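Long-range contacts in purine nucleoside phosphorylase (Thermus thermophilus, PDB 1ODK), which probably catalyses the reversible phosphorolysis of purine nucleosides, releasing the free base and a sugar 1-phosphate: residues G151-E156 / A177-A182; G89-A94 / A198-S203; E15-P20 / L80-L85; G51-V56 / A228-L233; L103-G108 / E132-L137. One frame throughout, in Å; residues are numbered along the deposited sequence.

Contact 1: residues G151-E156 / A177-A182; sequences GLVASE and AFEMEA
Backbone bonds set the register. Strand 152-156 runs parallel to strand 175-179, and the two close the beta-alpha-beta unit that passes through helix 164-171. Ala154 N donates to Ala177 O at 3.0 Å, Glu179 N to Ala154 O at 2.9 Å, and Glu156 N to Glu179 O at 3.0 Å. Each donor lies in the plane of the carbonyl it meets. The bond from Glu179 N is the straightest, at 168°.

Side-chain polar bonds centre on Glu179. Its CG takes the crowded position between N and the carbonyl carbon, and the chain bends at chi2 (82°). This brings the carboxylate alongside Ser155. Ser155 OG donates to the syn lone pair of Glu179 OE2 at a very short 2.4 Å. Glu179 OE1 receives Ala182 N on its syn side at 2.8 Å, and Glu181 N from above the carboxylate plane.

Apolar contact is simpler. Ala154 CB sits over one face of the Phe178 ring, offset toward the rim, as a CH-pi contact. Val153 CG2 meets Ala182 CB at 4.2 Å.

Arg87 also forms a salt bridge with Glu179 OE1. With these N-H donors at the start of helix 182-192, the buried carboxylate is probably ionised and firmly oriented.

Contact 2: residues G89-A94 / A198-S203; sequences GTAGAA and AILAVS
Two neighbouring parallel strands, 84-93 and 195-205, meet here in the core of the central sheet. Their short segments are twisted by 49° against each other. Ala201 N donates to Gly89 O at 2.9 Å, and Ser203 N donates to Ala91 O at 2.9 Å. Both donors lie in the plane of the carbonyl. Ala91 N reaches Ala201 O at 3.1 Å, but from above the carbonyl plane (37° out of it), and the bond is also more bent, 138° at the hydrogen. A fourth bond, from Gly89 N to Ile199 O, is weak.

The pairing belongs to the mixed, curled sheet of the phosphorylase superfamily. Strand 195-205 has strand 103-106 along its other edge, while strand 84-93 also pairs with strand 175-179.

The side chains divide between two faces. On the face of Ala91 and Leu200, Leu200 CG stands anti to its carbonyl carbon, and CD1 touches Ala91 CB at 3.6 Å. Leu200 CD2 lies against the backbone of Gly89, 3.7 Å from Gly89 C. Farther along, Val202 CG1, anti to the backbone N, touches Ala93 CB at 3.8 Å.

The face of Thr90 and Ala201 turns toward helix 214-233. Thr90 CG2 packs on Ser203 CB at 3.9 Å. Leu217 of the helix touches both side chains, and Arg44 of a neighbouring subunit packs on Thr90.

Contact 3: residues E15-P20 / L80-L85; sequences ERVLLP and LGARVL
The tight part of this contact is buried and apolar, joined by backbone bonds. Val17 CG2 touches Ala82 CB at 3.8 Å. Val17 CG2 is anti to the carbonyl carbon, which sets the methyl beside its own backbone N and against Ala82. Leu19 and Leu85 cross obliquely, with Leu19 CD1 resting on Leu85 CB at 3.9 Å. Leu77 of helix 67-79 packs against Leu19, Ala82 and Leu85.

Val17 N donates to Val84 O at 2.7 Å, nearly along the C=O axis. Glu15 O is held by two donors. Arg83 N reaches Glu15 O on a lone pair at 2.8 Å, and Val84 N reaches Glu15 O in the carbonyl plane at 2.8 Å.

These bonds begin the parallel pairing of strand 16-20 with strand 84-93 in the central sheet. Helix 67-79 leads into the second strand and ends in a Schellman motif at Gly81, whose positive phi (106°) would jam a side chain against the preceding carbonyl oxygen.

The solvent side is looser. Glu15 and Arg83 are exposed and cross obliquely. Glu15 CG touches Arg83 CG at 4.1 Å. The extended Glu15 chain leaves OE1 4.1 Å from Arg83 NH1, beyond a salt bridge, and the carboxylate and guanidinium planes are 56° apart. Gly81 O lies over the centre of one guanidinium face. Arg16 instead turns its polar end to Val232 O and the terminal carboxylate of Val235.

Contact 4: residues G51-V56 / A228-L233; sequences GLYKGV and ALEAVL
Glu230 OE1 is gripped by two donors from the hairpin. Tyr53 OH donates to the anti lone pair of Glu230 OE1 at 2.5 Å. Lys54 NZ forms a salt bridge to Glu230 OE1 at 2.7 Å, from above the carboxylate plane. Glu230 reaches both by bending at chi2 (-63°).

The Tyr53 ring is packed on both faces. Its CG is anti to the backbone N (chi1 180°), which sends the ring toward the helix. Leu229 CB lies over one face, 3.9 Å from the centroid of the Tyr53 ring, as a CH-pi contact. Lys54 CG covers the opposite face on its way to the carboxylate. Leu233 CD2 touches Tyr53 CD2 at 3.6 Å, and Leu233 CD1 sits at the ring's edge, in its plane. Val56 CG2 meets Leu233 CG at 4.0 Å.

An alanine in place of Tyr53 would remove the ring and hydroxyl, and would probably loosen the packing of Leu229 and leave Glu230 held mainly by Lys54.

A type I' turn from Tyr53 to Val56 links strands 48-53 and 56-61 as a beta hairpin. Strand segment 51-53 crosses helix segment 228-233 nearly perpendicularly. Strands 16-20 and 84-93 lie under this helix, and helix 131-144 packs beside it.

Contact 5: residues L103-G108 / E132-L137; sequences LIVAQG and EVFRAL
Phe134 carries this contact between strand 103-106 and helix 131-144. Its CG is anti to the backbone N (chi1 171°), which swings the ring from the helix toward the strand's end. Phe134 CE1 lies 3.4 Å from Gln107 CA and 3.7 Å from Gln107 CB. Next to it, Phe134 CD1 approaches Ala106 O at 3.6 Å.

Gln107 also has CG anti to its backbone N, and its chain is extended beyond. It runs alongside Phe134, pointing the same way, with the amide and ring planes only 2° apart. Its amide bonds to Pro129 O and Arg190 of a neighbouring subunit.

Val105 CG1, anti to the backbone N, fits between the two helix residues. Val105 CG1 meets Phe134 CE1 at 3.8 Å and Leu137 CB at 3.9 Å.

An alanine in place of Phe134 would take away the ring and would probably leave Val105 and the Gln107 backbone poorly packed and disturb the subunit contact where Phe134 meets its counterpart.

The segments meet through carbon atoms and one carbonyl oxygen, Ala106 O, with no polar bond between them. Shape fit therefore probably sets the helix on the strand, while the Gln107 amide binds across the subunit interface.

Overall arrangement
All five contacts draw on one mixed sheet and the helices packed on it. Along the chain, contact 3 closes first. Contacts 5 and 1 follow in series, both within the span bridged by contact 2, and contact 4 encloses these three. Contacts 3 and 4 alternate in sequence and lie about 11 Å apart, centre to centre, on the same side of the chain's centre. The centres of contacts 1 and 2 are about 8 Å apart, and the contacts touch through strands 175-179 and 84-93. Strand 84-93 serves both contacts 2 and 3, whose centres are about 20 Å apart. Contacts 1 and 5 also reach a neighbouring subunit, so the sheet core is tied directly to the hexamer.

Contact 1: residues G151-E156 / A177-A182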
# COMPACT_ATOMS: atom_id res chain seq x y z
N GLY B 151 2.11 -13.27 25.26
CA GLY B 151 2.15 -13.28 23.81
C GLY B 151 1.68 -12.01 23.13
O GLY B 151 1.68 -10.93 23.72
N LEU B 152 1.27 -12.17 21.88
CA LEU B 152 0.82 -11.05 21.08
C LEU B 152 -0.61 -10.59 21.27
O LEU B 152 -1.51 -11.39 21.53
CB LEU B 152 0.98 -11.37 19.59
CG LEU B 152 2.37 -11.53 18.98
CD1 LEU B 152 2.21 -11.99 17.53
CD2 LEU B 152 3.12 -10.21 19.07
N VAL B 153 -0.80 -9.28 21.13
CA VAL B 153 -2.12 -8.69 21.16
C VAL B 153 -2.11 -7.92 19.85
O VAL B 153 -1.07 -7.79 19.21
CB VAL B 153 -2.35 -7.70 22.35
CG1 VAL B 153 -2.30 -8.45 23.67
CG2 VAL B 153 -1.32 -6.57 22.31
N ALA B 154 -3.27 -7.44 19.42
CA ALA B 154 -3.34 -6.64 18.21
C ALA B 154 -3.99 -5.33 18.62
O ALA B 154 -5.05 -5.34 19.26
CB ALA B 154 -4.19 -7.36 17.15
N SER B 155 -3.35 -4.22 18.28
CA SER B 155 -3.89 -2.89 18.59
C SER B 155 -4.63 -2.41 17.34
O SER B 155 -4.02 -2.19 16.29
CB SER B 155 -2.75 -1.92 18.93
OG SER B 155 -1.99 -2.37 20.04
N GLU B 156 -5.94 -2.24 17.46
CA GLU B 156 -6.75 -1.81 16.32
C GLU B 156 -7.39 -0.44 16.54
O GLU B 156 -7.41 0.07 17.66
CB GLU B 156 -7.84 -2.84 16.05
CG GLU B 156 -8.77 -3.01 17.23
CD GLU B 156 -9.91 -3.96 16.94
OE1 GLU B 156 -10.68 -4.26 17.88
OE2 GLU B 156 -10.03 -4.39 15.78
N ALA B 177 -5.50 -11.58 21.76
CA ALA B 177 -6.65 -10.71 21.98
C ALA B 177 -6.44 -9.36 21.29
O ALA B 177 -5.33 -9.06 20.84
CB ALA B 177 -6.86 -10.50 23.48
N PHE B 178 -7.50 -8.57 21.23
CA PHE B 178 -7.46 -7.25 20.62
C PHE B 178 -7.67 -6.15 21.66
O PHE B 178 -8.50 -6.27 22.55
CB PHE B 178 -8.56 -7.10 19.56
CG PHE B 178 -8.32 -7.89 18.31
CD1 PHE B 178 -8.43 -9.28 18.32
CD2 PHE B 178 -7.98 -7.25 17.13
CE1 PHE B 178 -8.19 -10.02 17.17
CE2 PHE B 178 -7.75 -7.98 15.96
CZ PHE B 178 -7.85 -9.36 15.98
N GLU B 179 -6.91 -5.07 21.52
CA GLU B 179 -7.06 -3.92 22.40
C GLU B 179 -6.80 -2.70 21.51
O GLU B 179 -6.73 -2.85 20.29
CB GLU B 179 -6.12 -4.01 23.62
CG GLU B 179 -4.69 -4.37 23.32
CD GLU B 179 -3.89 -3.18 22.87
OE1 GLU B 179 -3.70 -2.25 23.69
OE2 GLU B 179 -3.45 -3.17 21.71
N MET B 180 -6.65 -1.51 22.08
CA MET B 180 -6.49 -0.34 21.21
C MET B 180 -5.44 0.69 21.62
O MET B 180 -5.58 1.87 21.31
CB MET B 180 -7.85 0.37 21.10
CG MET B 180 -8.99 -0.53 20.62
SD MET B 180 -10.63 0.25 20.75
CE MET B 180 -10.47 1.53 19.50
N GLU B 181 -4.37 0.26 22.29
CA GLU B 181 -3.38 1.24 22.73
C GLU B 181 -1.92 0.79 22.73
O GLU B 181 -1.02 1.60 22.50
CB GLU B 181 -3.73 1.71 24.16
CG GLU B 181 -5.02 2.51 24.29
CD GLU B 181 -6.28 1.66 24.33
OE1 GLU B 181 -7.38 2.25 24.25
OE2 GLU B 181 -6.19 0.41 24.44
N ALA B 182 -1.70 -0.49 22.97
CA ALA B 182 -0.35 -1.04 23.07
C ALA B 182 0.68 -0.70 21.99
O ALA B 182 1.79 -0.29 22.31
CB ALA B 182 -0.43 -2.56 23.23

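Contact 2: residues G89-A94 / A198-S203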
# COMPACT_ATOMS: atom_id res chain seq x y z
N GLY B 89 -5.14 -2.53 31.03
CA GLY B 89 -6.45 -2.37 30.43
C GLY B 89 -7.16 -3.67 30.17
O GLY B 89 -6.76 -4.72 30.69
N THR B 90 -8.20 -3.60 29.36
CA THR B 90 -9.00 -4.76 29.01
C THR B 90 -8.76 -5.14 27.55
O THR B 90 -8.28 -4.33 26.76
CB THR B 90 -10.49 -4.47 29.20
OG1 THR B 90 -10.81 -3.25 28.53
CG2 THR B 90 -10.81 -4.34 30.68
N ALA B 91 -9.11 -6.37 27.21
CA ALA B 91 -8.92 -6.85 25.85
C ALA B 91 -9.97 -7.90 25.50
O ALA B 91 -10.47 -8.61 26.38
CB ALA B 91 -7.52 -7.44 25.69
N GLY B 92 -10.29 -7.99 24.22
CA GLY B 92 -11.26 -8.96 23.75
C GLY B 92 -10.52 -10.16 23.20
O GLY B 92 -9.73 -10.03 22.26
N ALA B 93 -10.75 -11.32 23.80
CA ALA B 93 -10.08 -12.54 23.37
C ALA B 93 -10.36 -12.87 21.91
O ALA B 93 -11.51 -12.79 21.46
CB ALA B 93 -10.49 -13.71 24.26
N ALA B 94 -9.31 -13.23 21.17
CA ALA B 94 -9.45 -13.59 19.77
C ALA B 94 -9.59 -15.11 19.68
O ALA B 94 -10.16 -15.64 18.73
CB ALA B 94 -8.22 -13.14 18.98
N ALA B 198 2.84 -3.62 28.90
CA ALA B 198 1.39 -3.70 28.93
C ALA B 198 0.91 -5.04 29.44
O ALA B 198 1.42 -6.10 29.05
CB ALA B 198 0.82 -3.44 27.52
N ILE B 199 -0.07 -5.00 30.33
CA ILE B 199 -0.68 -6.21 30.84
C ILE B 199 -2.18 -5.96 30.69
O ILE B 199 -2.66 -4.85 30.95
CB ILE B 199 -0.30 -6.47 32.31
CG1 ILE B 199 -0.98 -7.76 32.79
CG2 ILE B 199 -0.65 -5.27 33.18
CD1 ILE B 199 -0.50 -8.24 34.14
N LEU B 200 -2.91 -6.97 30.24
CA LEU B 200 -4.34 -6.81 30.03
C LEU B 200 -5.15 -7.90 30.71
O LEU B 200 -4.66 -8.98 30.98
CB LEU B 200 -4.65 -6.85 28.53
CG LEU B 200 -3.90 -5.90 27.60
CD1 LEU B 200 -4.20 -6.25 26.16
CD2 LEU B 200 -4.30 -4.45 27.90
N ALA B 201 -6.41 -7.58 30.97
CA ALA B 201 -7.34 -8.52 31.56
C ALA B 201 -8.40 -8.76 30.48
O ALA B 201 -8.97 -7.80 29.95
CB ALA B 201 -7.98 -7.93 32.81
N VAL B 202 -8.65 -10.02 30.14
CA VAL B 202 -9.66 -10.34 29.13
C VAL B 202 -11.04 -9.98 29.68
O VAL B 202 -11.45 -10.48 30.73
CB VAL B 202 -9.63 -11.84 28.76
CG1 VAL B 202 -10.73 -12.15 27.76
CG2 VAL B 202 -8.27 -12.20 28.19
N SER B 203 -11.76 -9.11 28.97
CA SER B 203 -13.08 -8.69 29.41
C SER B 203 -14.21 -9.31 28.59
O SER B 203 -15.38 -9.17 28.93
CB SER B 203 -13.19 -7.17 29.32
OG SER B 203 -12.97 -6.73 28.00

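Contact 3: residues E15-P20 / L80-L85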
# COMPACT_ATOMS: atom_id res chain seq x y z
N GLU B 15 8.17 9.00 38.07
CA GLU B 15 8.90 8.32 37.01
C GLU B 15 8.16 7.06 36.57
O GLU B 15 8.22 6.68 35.40
CB GLU B 15 10.31 7.96 37.47
CG GLU B 15 11.26 9.13 37.54
CD GLU B 15 12.68 8.71 37.87
OE1 GLU B 15 13.57 9.59 37.86
OE2 GLU B 15 12.91 7.51 38.13
N ARG B 16 7.49 6.42 37.52
CA ARG B 16 6.74 5.19 37.25
C ARG B 16 5.26 5.53 37.12
O ARG B 16 4.67 6.14 38.01
CB ARG B 16 6.96 4.19 38.39
CG ARG B 16 8.42 3.83 38.59
CD ARG B 16 8.65 2.90 39.77
NE ARG B 16 10.05 2.50 39.85
CZ ARG B 16 11.05 3.32 40.16
NH1 ARG B 16 12.30 2.86 40.19
NH2 ARG B 16 10.80 4.59 40.46
N VAL B 17 4.65 5.10 36.01
CA VAL B 17 3.25 5.42 35.75
C VAL B 17 2.42 4.26 35.22
O VAL B 17 2.89 3.50 34.36
CB VAL B 17 3.16 6.55 34.70
CG1 VAL B 17 1.74 7.10 34.64
CG2 VAL B 17 4.17 7.64 35.00
N LEU B 18 1.19 4.11 35.71
CA LEU B 18 0.28 3.09 35.21
C LEU B 18 -0.65 3.83 34.25
O LEU B 18 -1.04 4.97 34.53
CB LEU B 18 -0.54 2.44 36.32
CG LEU B 18 0.16 1.60 37.40
CD1 LEU B 18 -0.87 0.66 38.04
CD2 LEU B 18 1.30 0.80 36.80
N LEU B 19 -0.99 3.20 33.14
CA LEU B 19 -1.85 3.82 32.13
C LEU B 19 -3.17 3.11 31.86
O LEU B 19 -3.29 2.35 30.90
CB LEU B 19 -1.09 3.93 30.80
CG LEU B 19 0.20 4.76 30.78
CD1 LEU B 19 0.90 4.62 29.43
CD2 LEU B 19 -0.12 6.21 31.07
N PRO B 20 -4.19 3.34 32.71
CA PRO B 20 -5.46 2.66 32.41
C PRO B 20 -6.15 3.49 31.33
O PRO B 20 -5.82 4.66 31.15
CB PRO B 20 -6.19 2.70 33.75
CG PRO B 20 -5.69 3.98 34.38
CD PRO B 20 -4.22 3.97 34.04
N LEU B 80 6.69 15.28 30.93
CA LEU B 80 6.48 15.55 32.35
C LEU B 80 7.39 14.73 33.26
O LEU B 80 7.31 14.83 34.48
CB LEU B 80 5.01 15.29 32.72
CG LEU B 80 4.01 16.31 32.15
CD1 LEU B 80 2.58 15.83 32.36
CD2 LEU B 80 4.24 17.66 32.82
N GLY B 81 8.25 13.90 32.66
CA GLY B 81 9.17 13.11 33.46
C GLY B 81 8.90 11.62 33.60
O GLY B 81 9.63 10.94 34.33
N ALA B 82 7.87 11.10 32.93
CA ALA B 82 7.58 9.67 33.03
C ALA B 82 8.72 8.89 32.38
O ALA B 82 9.20 9.25 31.30
CB ALA B 82 6.25 9.35 32.35
N ARG B 83 9.16 7.82 33.05
CA ARG B 83 10.26 7.00 32.56
C ARG B 83 9.88 5.53 32.40
O ARG B 83 10.43 4.83 31.55
CB ARG B 83 11.45 7.11 33.52
CG ARG B 83 12.02 8.52 33.58
CD ARG B 83 12.72 8.87 32.27
NE ARG B 83 12.67 10.30 31.97
CZ ARG B 83 13.09 11.26 32.79
NH1 ARG B 83 13.59 10.95 33.98
NH2 ARG B 83 12.99 12.53 32.42
N VAL B 84 8.94 5.07 33.22
CA VAL B 84 8.46 3.70 33.18
C VAL B 84 6.94 3.77 33.07
O VAL B 84 6.27 4.23 34.00
CB VAL B 84 8.87 2.92 34.45
CG1 VAL B 84 8.34 1.50 34.39
CG2 VAL B 84 10.39 2.92 34.59
N LEU B 85 6.39 3.34 31.94
CA LEU B 85 4.95 3.40 31.74
C LEU B 85 4.34 2.05 31.41
O LEU B 85 4.70 1.43 30.40
CB LEU B 85 4.62 4.40 30.61
CG LEU B 85 5.21 5.81 30.78
CD1 LEU B 85 6.66 5.79 30.33
CD2 LEU B 85 4.43 6.80 29.93

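Contact 4: residues G51-V56 / A228-L233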
# COMPACT_ATOMS: atom_id res chain seq x y z
N GLY B 51 0.71 9.16 43.80
CA GLY B 51 0.69 8.78 45.20
C GLY B 51 1.91 7.95 45.46
O GLY B 51 2.83 7.91 44.64
N LEU B 52 1.95 7.28 46.61
CA LEU B 52 3.08 6.44 46.96
C LEU B 52 2.63 5.00 47.09
O LEU B 52 1.58 4.72 47.66
CB LEU B 52 3.71 6.93 48.27
CG LEU B 52 4.44 8.28 48.22
CD1 LEU B 52 4.73 8.79 49.61
CD2 LEU B 52 5.73 8.12 47.43
N TYR B 53 3.42 4.09 46.53
CA TYR B 53 3.11 2.67 46.61
C TYR B 53 4.30 1.99 47.26
O TYR B 53 5.38 1.93 46.68
CB TYR B 53 2.88 2.08 45.22
CG TYR B 53 2.56 0.60 45.26
CD1 TYR B 53 1.35 0.14 45.78
CD2 TYR B 53 3.48 -0.35 44.81
CE1 TYR B 53 1.07 -1.22 45.86
CE2 TYR B 53 3.21 -1.72 44.88
CZ TYR B 53 2.00 -2.14 45.41
OH TYR B 53 1.72 -3.48 45.48
N LYS B 54 4.10 1.48 48.47
CA LYS B 54 5.18 0.84 49.21
C LYS B 54 6.40 1.75 49.26
O LYS B 54 7.55 1.32 49.07
CB LYS B 54 5.52 -0.52 48.57
CG LYS B 54 4.37 -1.51 48.67
CD LYS B 54 4.74 -2.89 48.15
CE LYS B 54 3.61 -3.88 48.39
NZ LYS B 54 3.95 -5.25 47.90
N GLY B 55 6.13 3.03 49.51
CA GLY B 55 7.16 4.04 49.63
C GLY B 55 7.73 4.61 48.34
O GLY B 55 8.59 5.49 48.38
N VAL B 56 7.25 4.12 47.20
CA VAL B 56 7.76 4.58 45.91
C VAL B 56 6.71 5.40 45.16
O VAL B 56 5.56 5.00 45.05
CB VAL B 56 8.18 3.39 45.02
CG1 VAL B 56 8.73 3.89 43.69
CG2 VAL B 56 9.22 2.54 45.75
N ALA B 228 1.08 -5.08 37.82
CA ALA B 228 1.74 -3.90 37.27
C ALA B 228 2.46 -3.07 38.33
O ALA B 228 3.60 -2.64 38.12
CB ALA B 228 0.73 -3.04 36.52
N LEU B 229 1.81 -2.83 39.46
CA LEU B 229 2.42 -2.04 40.53
C LEU B 229 3.69 -2.72 41.03
O LEU B 229 4.74 -2.08 41.18
CB LEU B 229 1.43 -1.84 41.68
CG LEU B 229 0.29 -0.86 41.39
CD1 LEU B 229 -0.79 -0.98 42.45
CD2 LEU B 229 0.83 0.56 41.34
N GLU B 230 3.60 -4.02 41.28
CA GLU B 230 4.74 -4.79 41.74
C GLU B 230 5.87 -4.75 40.71
O GLU B 230 7.05 -4.64 41.06
CB GLU B 230 4.32 -6.24 42.00
CG GLU B 230 3.44 -6.39 43.21
CD GLU B 230 4.15 -6.00 44.49
OE1 GLU B 230 3.66 -5.10 45.20
OE2 GLU B 230 5.22 -6.58 44.77
N ALA B 231 5.50 -4.83 39.44
CA ALA B 231 6.46 -4.82 38.35
C ALA B 231 7.23 -3.51 38.20
O ALA B 231 8.45 -3.52 38.03
CB ALA B 231 5.76 -5.17 37.03
N VAL B 232 6.53 -2.37 38.26
CA VAL B 232 7.21 -1.09 38.09
C VAL B 232 8.21 -0.80 39.20
O VAL B 232 9.14 -0.01 39.01
CB VAL B 232 6.22 0.10 37.98
CG1 VAL B 232 5.39 -0.04 36.72
CG2 VAL B 232 5.34 0.19 39.21
N LEU B 233 8.03 -1.43 40.35
CA LEU B 233 8.96 -1.23 41.45
C LEU B 233 10.22 -2.05 41.20
O LEU B 233 11.28 -1.77 41.77
CB LEU B 233 8.30 -1.65 42.78
CG LEU B 233 7.70 -0.52 43.62
CD1 LEU B 233 6.72 0.30 42.79
CD2 LEU B 233 7.01 -1.11 44.84

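Contact 5: residues L103-G108 / E132-L137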
# COMPACT_ATOMS: atom_id res chain seq x y z
N LEU B 103 -5.27 -12.95 32.50
CA LEU B 103 -4.36 -11.86 32.20
C LEU B 103 -3.48 -12.17 31.00
O LEU B 103 -3.20 -13.33 30.70
CB LEU B 103 -3.48 -11.55 33.41
CG LEU B 103 -4.19 -11.25 34.73
CD1 LEU B 103 -3.15 -10.89 35.78
CD2 LEU B 103 -5.19 -10.11 34.55
N ILE B 104 -3.05 -11.12 30.32
CA ILE B 104 -2.16 -11.28 29.17
C ILE B 104 -1.01 -10.30 29.31
O ILE B 104 -1.22 -9.09 29.43
CB ILE B 104 -2.87 -10.96 27.84
CG1 ILE B 104 -3.98 -11.97 27.56
CG2 ILE B 104 -1.85 -10.97 26.70
CD1 ILE B 104 -4.84 -11.62 26.34
N VAL B 105 0.22 -10.82 29.35
CA VAL B 105 1.39 -9.96 29.41
C VAL B 105 1.77 -9.80 27.95
O VAL B 105 2.18 -10.77 27.30
CB VAL B 105 2.56 -10.60 30.17
CG1 VAL B 105 3.78 -9.67 30.10
CG2 VAL B 105 2.17 -10.85 31.62
N ALA B 106 1.62 -8.59 27.43
CA ALA B 106 1.89 -8.32 26.02
C ALA B 106 3.35 -8.40 25.61
O ALA B 106 4.16 -7.54 25.96
CB ALA B 106 1.32 -6.95 25.64
N GLN B 107 3.68 -9.44 24.86
CA GLN B 107 5.05 -9.63 24.38
C GLN B 107 5.29 -8.70 23.19
O GLN B 107 6.42 -8.30 22.90
CB GLN B 107 5.26 -11.09 23.96
CG GLN B 107 6.53 -11.33 23.16
CD GLN B 107 6.69 -12.77 22.74
OE1 GLN B 107 5.71 -13.46 22.46
NE2 GLN B 107 7.94 -13.24 22.67
N GLY B 108 4.21 -8.35 22.51
CA GLY B 108 4.29 -7.46 21.37
C GLY B 108 2.88 -7.07 20.95
O GLY B 108 1.91 -7.63 21.46
N GLU B 132 13.11 -5.22 29.91
CA GLU B 132 13.12 -5.35 31.36
C GLU B 132 11.72 -5.28 31.96
O GLU B 132 11.36 -6.07 32.83
CB GLU B 132 14.01 -4.26 31.99
CG GLU B 132 15.50 -4.42 31.72
CD GLU B 132 16.08 -5.70 32.30
OE1 GLU B 132 15.42 -6.33 33.15
OE2 GLU B 132 17.21 -6.08 31.91
N VAL B 133 10.92 -4.31 31.50
CA VAL B 133 9.56 -4.16 31.98
C VAL B 133 8.77 -5.43 31.68
O VAL B 133 8.04 -5.94 32.52
CB VAL B 133 8.85 -2.96 31.32
CG1 VAL B 133 7.39 -2.91 31.75
CG2 VAL B 133 9.56 -1.67 31.70
N PHE B 134 8.92 -5.92 30.45
CA PHE B 134 8.24 -7.13 30.00
C PHE B 134 8.59 -8.29 30.94
O PHE B 134 7.72 -9.00 31.42
CB PHE B 134 8.68 -7.46 28.57
CG PHE B 134 8.21 -8.79 28.08
CD1 PHE B 134 6.86 -9.05 27.88
CD2 PHE B 134 9.13 -9.81 27.82
CE1 PHE B 134 6.43 -10.29 27.42
CE2 PHE B 134 8.71 -11.05 27.36
CZ PHE B 134 7.36 -11.29 27.16
N ARG B 135 9.88 -8.44 31.20
CA ARG B 135 10.39 -9.49 32.07
C ARG B 135 9.80 -9.39 33.48
O ARG B 135 9.40 -10.39 34.07
CB ARG B 135 11.91 -9.40 32.14
CG ARG B 135 12.59 -10.56 32.83
CD ARG B 135 14.08 -10.29 32.91
NE ARG B 135 14.86 -11.52 32.85
CZ ARG B 135 16.18 -11.56 32.84
NH1 ARG B 135 16.88 -10.43 32.90
NH2 ARG B 135 16.81 -12.72 32.76
N ALA B 136 9.75 -8.17 34.02
CA ALA B 136 9.22 -7.94 35.35
C ALA B 136 7.73 -8.25 35.44
O ALA B 136 7.27 -8.82 36.44
CB ALA B 136 9.48 -6.49 35.78
N LEU B 137 6.97 -7.87 34.42
CA LEU B 137 5.53 -8.15 34.41
C LEU B 137 5.29 -9.65 34.39
O LEU B 137 4.42 -10.17 35.09
CB LEU B 137 4.86 -7.49 33.20
CG LEU B 137 4.73 -5.96 33.22
CD1 LEU B 137 4.29 -5.45 31.84
CD2 LEU B 137 3.71 -5.56 34.29